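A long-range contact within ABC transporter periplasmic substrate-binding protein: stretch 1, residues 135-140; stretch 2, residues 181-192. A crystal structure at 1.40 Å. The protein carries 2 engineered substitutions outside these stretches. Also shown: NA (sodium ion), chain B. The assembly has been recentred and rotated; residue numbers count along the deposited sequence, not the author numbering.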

# COMPACT_ATOMS: atom_id res chain seq x y z
N ASN A 135 -9.72 23.42 12.48
CA ASN A 135 -8.71 23.03 13.48
C ASN A 135 -9.01 21.72 14.16
O ASN A 135 -8.78 21.50 15.35
CB ASN A 135 -8.54 24.09 14.57
CG ASN A 135 -7.88 25.39 14.06
OD1 ASN A 135 -7.24 25.48 12.98
ND2 ASN A 135 -7.88 26.33 14.93
N ALA A 136 -9.61 20.78 13.41
CA ALA A 136 -9.87 19.47 13.97
C ALA A 136 -8.54 18.71 14.13
O ALA A 136 -7.64 18.86 13.36
CB ALA A 136 -10.85 18.65 13.10
N VAL A 137 -8.53 17.83 15.12
CA VAL A 137 -7.38 16.99 15.40
C VAL A 137 -7.15 16.05 14.26
O VAL A 137 -8.09 15.40 13.79
CB VAL A 137 -7.50 16.17 16.67
CG1 VAL A 137 -6.35 15.17 16.81
CG2 VAL A 137 -7.50 17.09 17.90
N PHE A 138 -5.93 16.01 13.79
CA PHE A 138 -5.52 15.12 12.66
C PHE A 138 -4.21 14.45 13.12
O PHE A 138 -3.23 15.14 13.49
CB PHE A 138 -5.27 15.84 11.36
CG PHE A 138 -4.96 14.90 10.23
CD1 PHE A 138 -3.66 14.41 10.06
CD2 PHE A 138 -5.97 14.36 9.38
CE1 PHE A 138 -3.34 13.50 9.08
CE2 PHE A 138 -5.65 13.44 8.41
CZ PHE A 138 -4.39 13.00 8.25
N VAL A 139 -4.15 13.13 13.04
CA VAL A 139 -3.04 12.38 13.54
C VAL A 139 -2.23 11.75 12.41
O VAL A 139 -2.70 10.96 11.62
CB VAL A 139 -3.50 11.27 14.51
CG1 VAL A 139 -2.34 10.68 15.17
CG2 VAL A 139 -4.49 11.78 15.56
N SER A 140 -0.97 12.20 12.31
CA SER A 140 0.05 11.70 11.39
C SER A 140 0.91 10.58 12.05
O SER A 140 1.27 10.75 13.25
CB SER A 140 1.02 12.88 10.98
OG SER A 140 2.05 12.52 10.15
N ASN A 181 -5.12 4.36 17.42
CA ASN A 181 -5.46 4.49 18.83
C ASN A 181 -5.31 5.89 19.41
O ASN A 181 -6.21 6.34 20.11
CB ASN A 181 -4.84 3.39 19.67
CG ASN A 181 -5.59 2.04 19.42
OD1 ASN A 181 -6.75 1.94 19.80
ND2 ASN A 181 -5.06 1.18 18.65
N VAL A 182 -4.29 6.65 18.96
CA VAL A 182 -4.25 8.03 19.36
C VAL A 182 -5.37 8.88 18.78
O VAL A 182 -6.02 9.66 19.51
CB VAL A 182 -2.90 8.66 19.00
CG1 VAL A 182 -2.95 10.17 19.24
CG2 VAL A 182 -1.77 7.95 19.76
N ALA A 183 -5.73 8.66 17.52
CA ALA A 183 -6.87 9.36 16.90
C ALA A 183 -8.13 8.99 17.67
O ALA A 183 -8.94 9.90 17.97
CB ALA A 183 -7.01 9.04 15.46
N ALA A 184 -8.28 7.72 18.10
CA ALA A 184 -9.47 7.38 18.89
C ALA A 184 -9.52 8.08 20.24
O ALA A 184 -10.56 8.63 20.58
CB ALA A 184 -9.59 5.89 19.07
N GLU A 185 -8.39 8.14 20.95
CA GLU A 185 -8.32 8.75 22.25
C GLU A 185 -8.61 10.26 22.14
O GLU A 185 -9.27 10.85 23.05
CB GLU A 185 -7.00 8.44 22.94
CG GLU A 185 -6.89 8.89 24.40
CD GLU A 185 -6.44 10.33 24.58
OE1 GLU A 185 -5.61 10.82 23.77
OE2 GLU A 185 -6.90 10.96 25.57
N LYS A 186 -8.16 10.85 21.05
CA LYS A 186 -8.22 12.32 20.87
C LYS A 186 -9.48 12.74 20.19
O LYS A 186 -9.75 13.92 20.11
CB LYS A 186 -6.99 12.84 20.17
CG LYS A 186 -5.77 12.77 21.05
CD LYS A 186 -4.62 13.35 20.28
CE LYS A 186 -3.32 13.37 21.04
NZ LYS A 186 -3.45 14.32 22.17
N GLY A 187 -10.35 11.81 19.78
CA GLY A 187 -11.43 12.24 18.86
C GLY A 187 -11.06 12.91 17.55
O GLY A 187 -11.71 13.86 17.10
N GLY A 188 -10.04 12.35 16.92
CA GLY A 188 -9.35 12.90 15.80
C GLY A 188 -9.53 12.12 14.55
O GLY A 188 -10.16 11.04 14.58
N TYR A 189 -9.10 12.71 13.46
CA TYR A 189 -9.07 12.11 12.14
C TYR A 189 -7.68 11.51 11.90
O TYR A 189 -6.70 12.03 12.39
CB TYR A 189 -9.38 13.15 11.10
CG TYR A 189 -10.82 13.65 11.19
CD1 TYR A 189 -11.15 14.63 12.08
CD2 TYR A 189 -11.79 13.10 10.43
CE1 TYR A 189 -12.45 15.07 12.19
CE2 TYR A 189 -13.11 13.60 10.49
CZ TYR A 189 -13.41 14.50 11.44
OH TYR A 189 -14.74 15.03 11.45
N THR A 190 -7.59 10.51 11.03
CA THR A 190 -6.24 9.99 10.65
C THR A 190 -6.40 9.31 9.28
O THR A 190 -7.48 8.79 8.92
CB THR A 190 -5.65 9.10 11.73
OG1 THR A 190 -4.26 8.87 11.41
CG2 THR A 190 -6.30 7.78 11.83
N MET A 191 -5.31 9.24 8.54
CA MET A 191 -5.24 8.46 7.30
C MET A 191 -4.58 7.10 7.67
O MET A 191 -3.51 7.07 8.33
CB MET A 191 -4.45 9.16 6.21
CG MET A 191 -4.47 8.47 4.87
SD MET A 191 -3.03 8.71 3.84
CE MET A 191 -1.88 7.64 4.70
N THR A 192 -5.22 6.03 7.17
CA THR A 192 -4.73 4.64 7.37
C THR A 192 -4.83 3.85 6.16
O THR A 192 -5.62 4.13 5.29
CB THR A 192 -5.48 3.96 8.50
OG1 THR A 192 -4.96 2.64 8.78
CG2 THR A 192 -6.92 3.87 8.26
NA NA B . -5.93 27.08 11.82
O HOH W 1 -6.41 28.69 12.90
O HOH W 2 -11.13 16.94 16.43
O HOH W 3 -2.23 9.42 9.09
O HOH W 4 -4.62 28.27 10.75
O HOH W 5 -7.65 27.53 10.68
O HOH W 6 -5.43 25.49 10.33
O HOH W 7 -4.27 26.33 12.87

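The two stretches meet as neighbouring parallel strands, F138 lying beside Y189 with their CA atoms 4.7 Å apart. Y189 bonds to the first stretch through both its backbone polar groups: its N donates to V137 O at 2.9 Å and nearly straight, and its O accepts from V139 N, also at 2.9 Å. This is the parallel pattern, in which one residue bonds to the two that flank its partner. F138 CA sits 3.3 Å from Y189 O, adding a CA-H...O contact.

One residue further along, a side chain takes over. The T190 hydroxyl donates to V139 O, with OG1 2.6 Å from that oxygen, so threonine supplies both a beta-branched strand residue and a donor. Water 3 also donates to V139 O and to M191 O, linking the strands at this end. At the other end, water 2 accepts from V137 N and donates to G187 O.

The approach to the second strand is a helix closed by a Schellman motif at G187, whose positive phi favours glycine. At G188 the need is steric: a CB there would point toward the first stretch and lie 2.7 Å from V137 CG1, a clash.

The side chains divide between the two faces of the sheet. F138 and Y189 share one, where F138 CD2 packs 4.0 Å from Y189 CB; the phenylalanine ring has Y189 O and T190 CA over one face, and its CZ reaches to 4.3 Å from M191 CB. A136 CB adds a small apolar contact, 4.0 Å from Y189 CE1. V139 points to the other face, as T190 does, and meets the helix: its CG2 is 3.7 Å from A183 CB and its CG1 4.1 Å from V182 CG1. V139 CG2 also lies 3.6 Å from A183 CA, so the valine methyl packs against the helix backbone as well as the small alanine side chain.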